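Local coordinates for protein putative pyridoxal phosphate-dependent transferase (Clostridium difficile, PDB 4DQ6) that is a putative pyridoxal phosphate-dependent transferase of the class I and II aminotransferase family, a dimer carrying bound pyridoxal-5'-phosphate, at residues Ile107-Lys112 with Asp262-Arg267. Sequence-based numbering, arbitrary orientation.
Sequences INELTK and DDAFTR
The guanidinium of Arg267 offers an edge to the carboxylate of Glu109, the two planes 35° apart, in a salt bridge between helices 99-110 and 255-267 of the pyridoxal phosphate-dependent aminotransferase fold. Ala264 O lies over one guanidinium face, offset toward the rim, while a water sits at the edge in the plane, accepting from Arg267 NE at 2.9 Å. Arg267 NH1 donates to Glu109 OE2 at 2.9 Å, nearly along the acceptor's C-O axis, though the N-H...O angle of 143° leaves the bond bent. Arginine suits this place because its long chain, extended at first and then turned at chi3, spans the gap between the helices and still has NE for the water. Glutamate answers from the opposite direction with a chain bent at chi2, and its CG rests on Ala264 CB at 3.7 Å; a side chain as small as a methyl is consistent with the 7.4 Å between Glu109 CA and Ala264 CA. Ala264 and Arg267 also touch Leu105, one turn before Glu109 on helix 99-110, and Arg267 O accepts a hydrogen bond from Ser104 of the second subunit, placing the contact beside the dimer interface. Two donors grip one carboxylate oxygen from opposite faces: besides Arg267 NH1, the uncharged amide of Asn108, nearly coplanar with OE2, adds no second charge as its ND2 reaches Glu109 OE2 at 3.0 Å, 52° out of the carboxylate plane.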
ATOM      1  N   ILE A 107       4.399   9.255 -14.074  1.00 16.31           N
ATOM      2  CA  ILE A 107       5.028  10.564 -14.354  1.00 17.26           C
ATOM      3  C   ILE A 107       6.524  10.436 -14.241  1.00 17.43           C
ATOM      4  O   ILE A 107       7.303  10.944 -15.136  1.00 16.79           O
ATOM      5  CB  ILE A 107       4.506  11.647 -13.376  1.00 17.42           C
ATOM      6  CG1 ILE A 107       3.096  12.067 -13.769  1.00 17.27           C
ATOM      7  CG2 ILE A 107       5.466  12.835 -13.365  1.00 18.15           C
ATOM      8  CD1 ILE A 107       2.383  12.922 -12.738  1.00 17.25           C
ATOM      9  N   ASN A 108       7.035   9.863 -13.182  1.00 18.33           N
ATOM     10  CA  ASN A 108       8.459   9.661 -13.049  1.00 18.74           C
ATOM     11  C   ASN A 108       9.078   8.856 -14.191  1.00 19.45           C
ATOM     12  O   ASN A 108      10.213   9.209 -14.661  1.00 19.82           O
ATOM     13  CB  ASN A 108       8.795   8.982 -11.727  1.00 20.23           C
ATOM     14  CG  ASN A 108      10.275   9.007 -11.442  1.00 20.13           C
ATOM     15  OD1 ASN A 108      10.895  10.093 -11.243  1.00 22.33           O
ATOM     16  ND2 ASN A 108      10.887   7.835 -11.498  1.00 19.66           N
ATOM     17  N   GLU A 109       8.395   7.825 -14.673  1.00 20.06           N
ATOM     18  CA  GLU A 109       8.951   6.898 -15.680  1.00 22.11           C
ATOM     19  C   GLU A 109       8.776   7.374 -17.127  1.00 23.51           C
ATOM     20  O   GLU A 109       9.621   7.055 -17.974  1.00 23.71           O
ATOM     21  CB  GLU A 109       8.377   5.489 -15.527  1.00 23.39           C
ATOM     22  CG  GLU A 109       8.589   4.813 -14.180  1.00 23.57           C
ATOM     23  CD  GLU A 109      10.060   4.785 -13.753  1.00 26.09           C
ATOM     24  OE1 GLU A 109      10.975   4.490 -14.591  1.00 26.00           O
ATOM     25  OE2 GLU A 109      10.349   5.113 -12.570  1.00 25.41           O
ATOM     26  N   LEU A 110       7.711   8.128 -17.396  1.00 21.88           N
ATOM     27  CA  LEU A 110       7.367   8.566 -18.761  1.00 22.65           C
ATOM     28  C   LEU A 110       7.909   9.911 -19.135  1.00 23.84           C
ATOM     29  O   LEU A 110       7.865  10.289 -20.325  1.00 25.57           O
ATOM     30  CB  LEU A 110       5.830   8.592 -18.941  1.00 22.10           C
ATOM     31  CG  LEU A 110       5.140   7.244 -18.969  1.00 21.81           C
ATOM     32  CD1 LEU A 110       3.613   7.341 -18.854  1.00 21.27           C
ATOM     33  CD2 LEU A 110       5.566   6.441 -20.193  1.00 22.80           C
ATOM     34  N   THR A 111       8.470  10.635 -18.183  1.00 22.72           N
ATOM     35  CA  THR A 111       8.938  12.005 -18.374  1.00 23.78           C
ATOM     36  C   THR A 111      10.245  12.191 -17.635  1.00 24.58           C
ATOM     37  O   THR A 111      10.639  11.327 -16.809  1.00 25.64           O
ATOM     38  CB  THR A 111       7.932  13.073 -17.890  1.00 22.17           C
ATOM     39  OG1 THR A 111       7.721  12.961 -16.474  1.00 23.11           O
ATOM     40  CG2 THR A 111       6.608  12.941 -18.619  1.00 22.25           C
ATOM     41  N   LYS A 112      10.914  13.296 -17.915  1.00 25.60           N
ATOM     42  CA  LYS A 112      12.129  13.694 -17.169  1.00 27.06           C
ATOM     43  C   LYS A 112      11.791  14.946 -16.386  1.00 26.26           C
ATOM     44  O   LYS A 112      10.787  15.638 -16.680  1.00 24.99           O
ATOM     45  CB  LYS A 112      13.340  13.966 -18.098  1.00 30.76           C
ATOM     46  CG  LYS A 112      13.200  15.129 -19.010  1.00 33.80           C
ATOM     47  CD  LYS A 112      14.469  15.273 -19.857  1.00 35.99           C
ATOM     48  CE  LYS A 112      14.330  16.369 -20.917  1.00 37.81           C
ATOM     49  NZ  LYS A 112      12.969  16.408 -21.586  1.00 36.74           N
ATOM     50  N   ASP A 262       5.477  -1.590 -14.281  1.00 15.21           N
ATOM     51  CA  ASP A 262       5.808  -2.793 -13.550  1.00 17.36           C
ATOM     52  C   ASP A 262       7.134  -2.634 -12.830  1.00 16.38           C
ATOM     53  O   ASP A 262       7.236  -2.972 -11.635  1.00 17.09           O
ATOM     54  CB  ASP A 262       5.788  -3.997 -14.451  1.00 19.80           C
ATOM     55  CG  ASP A 262       5.594  -5.325 -13.689  1.00 24.91           C
ATOM     56  OD1 ASP A 262       4.698  -5.426 -12.808  1.00 30.42           O
ATOM     57  OD2 ASP A 262       6.309  -6.255 -14.058  1.00 32.96           O
ATOM     58  N   ASP A 263       8.149  -2.169 -13.541  1.00 16.53           N
ATOM     59  CA  ASP A 263       9.446  -2.049 -12.956  1.00 16.98           C
ATOM     60  C   ASP A 263       9.505  -0.942 -11.877  1.00 16.02           C
ATOM     61  O   ASP A 263      10.260  -1.072 -10.923  1.00 15.88           O
ATOM     62  CB  ASP A 263      10.433  -1.702 -14.067  1.00 18.49           C
ATOM     63  CG  ASP A 263      10.766  -2.895 -14.932  1.00 21.90           C
ATOM     64  OD1 ASP A 263      10.354  -4.056 -14.641  1.00 23.96           O
ATOM     65  OD2 ASP A 263      11.461  -2.667 -15.945  1.00 24.57           O
ATOM     66  N   ALA A 264       8.701   0.128 -12.036  1.00 16.26           N
ATOM     67  CA  ALA A 264       8.580   1.161 -10.974  1.00 15.77           C
ATOM     68  C   ALA A 264       7.978   0.592  -9.721  1.00 15.05           C
ATOM     69  O   ALA A 264       8.465   0.842  -8.608  1.00 15.64           O
ATOM     70  CB  ALA A 264       7.788   2.363 -11.462  1.00 15.00           C
ATOM     71  N   PHE A 265       6.924  -0.227  -9.857  1.00 13.87           N
ATOM     72  CA  PHE A 265       6.378  -0.898  -8.670  1.00 13.69           C
ATOM     73  C   PHE A 265       7.363  -1.858  -8.053  1.00 14.06           C
ATOM     74  O   PHE A 265       7.315  -2.115  -6.829  1.00 15.44           O
ATOM     75  CB  PHE A 265       5.019  -1.540  -8.964  1.00 13.51           C
ATOM     76  CG  PHE A 265       3.858  -0.536  -8.927  1.00 13.35           C
ATOM     77  CD1 PHE A 265       3.528   0.109  -7.719  1.00 12.83           C
ATOM     78  CD2 PHE A 265       3.065  -0.288 -10.026  1.00 13.64           C
ATOM     79  CE1 PHE A 265       2.481   1.021  -7.673  1.00 12.80           C
ATOM     80  CE2 PHE A 265       2.007   0.601  -9.969  1.00 13.79           C
ATOM     81  CZ  PHE A 265       1.702   1.238  -8.771  1.00 13.06           C
ATOM     82  N   THR A 266       8.175  -2.527  -8.871  1.00 13.85           N
ATOM     83  CA  THR A 266       9.205  -3.386  -8.342  1.00 14.72           C
ATOM     84  C   THR A 266      10.230  -2.602  -7.543  1.00 14.55           C
ATOM     85  O   THR A 266      10.629  -2.996  -6.447  1.00 15.26           O
ATOM     86  CB  THR A 266       9.905  -4.173  -9.479  1.00 16.89           C
ATOM     87  OG1 THR A 266       8.944  -5.106 -10.028  1.00 17.75           O
ATOM     88  CG2 THR A 266      11.146  -4.954  -8.939  1.00 16.70           C
ATOM     89  N   ARG A 267      10.591  -1.458  -8.093  1.00 14.56           N
ATOM     90  CA  ARG A 267      11.531  -0.558  -7.438  1.00 15.50           C
ATOM     91  C   ARG A 267      11.080  -0.142  -6.039  1.00 16.32           C
ATOM     92  O   ARG A 267      11.917  -0.160  -5.121  1.00 16.54           O
ATOM     93  CB  ARG A 267      11.824   0.652  -8.346  1.00 16.46           C
ATOM     94  CG  ARG A 267      12.581   1.728  -7.625  1.00 17.18           C
ATOM     95  CD  ARG A 267      12.899   2.925  -8.504  1.00 17.46           C
ATOM     96  NE  ARG A 267      11.775   3.494  -9.283  1.00 17.51           N
ATOM     97  CZ  ARG A 267      10.887   4.415  -8.868  1.00 17.99           C
ATOM     98  NH1 ARG A 267       9.958   4.903  -9.711  1.00 19.23           N
ATOM     99  NH2 ARG A 267      10.921   4.886  -7.627  1.00 19.02           N
TER
HETATM  100  O   HOH W   1      11.934   2.146 -11.856  1.00 22.40           O